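Local coordinates for protein CurF (Lyngbya majuscula, PDB 5DP2) that probably forms the cyclopropane ring in curacin A biosynthesis, acting as an NADP-binding enoyl reductase-type cyclopropanase of a polyketide synthase, at residues V39-A45 with G84-A90. Numbering follows the deposited sequence.
Sequences VEVQIKA and GVGTVVA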
loop_
_atom_site.group_PDB
_atom_site.type_symbol
_atom_site.label_atom_id
_atom_site.label_comp_id
_atom_site.label_asym_id
_atom_site.label_seq_id
_atom_site.Cartn_x
_atom_site.Cartn_y
_atom_site.Cartn_z
ATOM N N VAL A 39 -15.399 -18.310 3.983
ATOM C CA VAL A 39 -14.175 -19.055 3.731
ATOM C C VAL A 39 -13.189 -18.754 4.864
ATOM O O VAL A 39 -13.056 -17.595 5.261
ATOM C CB VAL A 39 -13.532 -18.626 2.381
ATOM C CG1 VAL A 39 -12.269 -19.399 2.080
ATOM C CG2 VAL A 39 -14.515 -18.782 1.224
ATOM N N GLU A 40 -12.494 -19.785 5.353
ATOM C CA GLU A 40 -11.447 -19.603 6.374
ATOM C C GLU A 40 -10.066 -19.777 5.726
ATOM O O GLU A 40 -9.783 -20.818 5.100
ATOM C CB GLU A 40 -11.587 -20.599 7.516
ATOM C CG GLU A 40 -10.638 -20.299 8.673
ATOM C CD GLU A 40 -10.660 -21.307 9.778
ATOM O OE1 GLU A 40 -10.501 -20.883 10.952
ATOM O OE2 GLU A 40 -10.809 -22.508 9.468
ATOM N N VAL A 41 -9.222 -18.758 5.907
ATOM C CA VAL A 41 -7.870 -18.729 5.364
ATOM C C VAL A 41 -6.860 -18.755 6.530
ATOM O O VAL A 41 -6.978 -17.962 7.479
ATOM C CB VAL A 41 -7.636 -17.456 4.528
ATOM C CG1 VAL A 41 -6.234 -17.451 3.942
ATOM C CG2 VAL A 41 -8.687 -17.350 3.428
ATOM N N GLN A 42 -5.896 -19.672 6.463
ATOM C CA GLN A 42 -4.755 -19.657 7.389
ATOM C C GLN A 42 -3.692 -18.718 6.816
ATOM O O GLN A 42 -3.174 -18.943 5.701
ATOM C CB GLN A 42 -4.192 -21.063 7.569
ATOM C CG GLN A 42 -3.092 -21.059 8.628
ATOM C CD GLN A 42 -2.614 -22.410 9.015
ATOM O OE1 GLN A 42 -3.137 -23.412 8.582
ATOM N NE2 GLN A 42 -1.624 -22.453 9.863
ATOM N N ILE A 43 -3.409 -17.633 7.522
ATOM C CA ILE A 43 -2.479 -16.634 7.038
ATOM C C ILE A 43 -1.064 -17.182 7.044
ATOM O O ILE A 43 -0.638 -17.807 8.008
ATOM C CB ILE A 43 -2.586 -15.334 7.892
ATOM C CG1 ILE A 43 -4.008 -14.801 7.865
ATOM C CG2 ILE A 43 -1.579 -14.311 7.439
ATOM C CD1 ILE A 43 -4.555 -14.435 6.500
ATOM N N LYS A 44 -0.323 -16.919 5.945
ATOM C CA LYS A 44 1.070 -17.311 5.850
ATOM C C LYS A 44 2.032 -16.125 5.873
ATOM O O LYS A 44 3.130 -16.239 6.412
ATOM C CB LYS A 44 1.298 -18.192 4.618
ATOM C CG LYS A 44 0.447 -19.474 4.592
ATOM C CD LYS A 44 0.830 -20.460 5.685
ATOM C CE LYS A 44 -0.202 -21.558 5.882
ATOM N NZ LYS A 44 -0.207 -22.504 4.733
ATOM N N ALA A 45 1.648 -14.984 5.289
ATOM C CA ALA A 45 2.516 -13.809 5.277
ATOM C C ALA A 45 1.634 -12.584 5.210
ATOM O O ALA A 45 0.631 -12.554 4.485
ATOM C CB ALA A 45 3.501 -13.870 4.108
ATOM N N GLY A 84 -2.824 -9.495 2.762
ATOM C CA GLY A 84 -1.964 -10.601 3.108
ATOM C C GLY A 84 -2.184 -11.779 2.204
ATOM O O GLY A 84 -2.915 -11.664 1.198
ATOM N N VAL A 85 -1.540 -12.898 2.536
ATOM C CA VAL A 85 -1.630 -14.103 1.708
ATOM C C VAL A 85 -1.716 -15.321 2.595
ATOM O O VAL A 85 -1.194 -15.331 3.720
ATOM C CB VAL A 85 -0.416 -14.259 0.745
ATOM C CG1 VAL A 85 -0.331 -13.106 -0.240
ATOM C CG2 VAL A 85 0.878 -14.405 1.515
ATOM N N GLY A 86 -2.395 -16.355 2.106
ATOM C CA GLY A 86 -2.444 -17.594 2.858
ATOM C C GLY A 86 -3.129 -18.691 2.090
ATOM O O GLY A 86 -3.248 -18.648 0.853
ATOM N N THR A 87 -3.547 -19.707 2.837
ATOM C CA THR A 87 -4.075 -20.944 2.269
ATOM C C THR A 87 -5.470 -21.196 2.802
ATOM O O THR A 87 -5.705 -21.111 4.012
ATOM C CB THR A 87 -3.180 -22.129 2.660
ATOM O OG1 THR A 87 -1.821 -21.816 2.296
ATOM C CG2 THR A 87 -3.624 -23.429 2.003
ATOM N N VAL A 88 -6.417 -21.497 1.910
ATOM C CA VAL A 88 -7.777 -21.846 2.355
ATOM C C VAL A 88 -7.721 -23.173 3.134
ATOM O O VAL A 88 -7.251 -24.189 2.609
ATOM C CB VAL A 88 -8.709 -21.957 1.136
ATOM C CG1 VAL A 88 -10.099 -22.451 1.556
ATOM C CG2 VAL A 88 -8.824 -20.619 0.434
ATOM N N VAL A 89 -8.222 -23.150 4.372
ATOM C CA VAL A 89 -8.215 -24.341 5.225
ATOM C C VAL A 89 -9.598 -24.895 5.527
ATOM O O VAL A 89 -9.695 -26.057 5.927
ATOM C CB VAL A 89 -7.417 -24.131 6.524
ATOM C CG1 VAL A 89 -5.924 -24.004 6.211
ATOM C CG2 VAL A 89 -7.953 -22.964 7.336
ATOM N N ALA A 90 -10.647 -24.104 5.357
ATOM C CA ALA A 90 -12.028 -24.601 5.545
ATOM C C ALA A 90 -12.919 -23.712 4.707
ATOM O O ALA A 90 -12.673 -22.513 4.580
ATOM C CB ALA A 90 -12.432 -24.581 7.021
#
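Residues 39-45 and 84-90 run as antiparallel neighbours in the GroES-like part of this enoyl reductase, with a classic beta bulge near each end. In the regular middle, Gln42 and Thr87 form a hydrogen-bonded pair: Gln42 N to Thr87 O at 2.8 Å, Thr87 N to Gln42 O at 3.0 Å. At one bulge Glu40 O takes Val89 N (2.9 Å) and, weakly, Ala90 N (3.4 Å), while Glu40 N reaches Ala90 O (2.8 Å). At the other, Val85 O accepts Lys44 N (2.9 Å) and Ala45 N (3.3 Å), and Val85 N returns a bond to Ala45 O (2.9 Å). One extra residue on each strand thus accentuates the twist. Gly86 lets its backbone press in, CA 3.2 Å from Gln42 O, where a CB would clash.

Among side chains, Lys44 NZ bonds Thr87 OG1 (3.0 Å). Apolar contacts join Val39 CG1 to Val88 CG1 (3.8 Å) and Ala45 CB to Val85 CG2 (3.7 Å); Glu40 instead salt-bridges Arg31.

Strand 116-119 pairs with the other edge of 39-45, strand 103-107 packs against Val41 and Ile43, and helix 133-136 meets Lys44, Val85 and Thr87 through Met133.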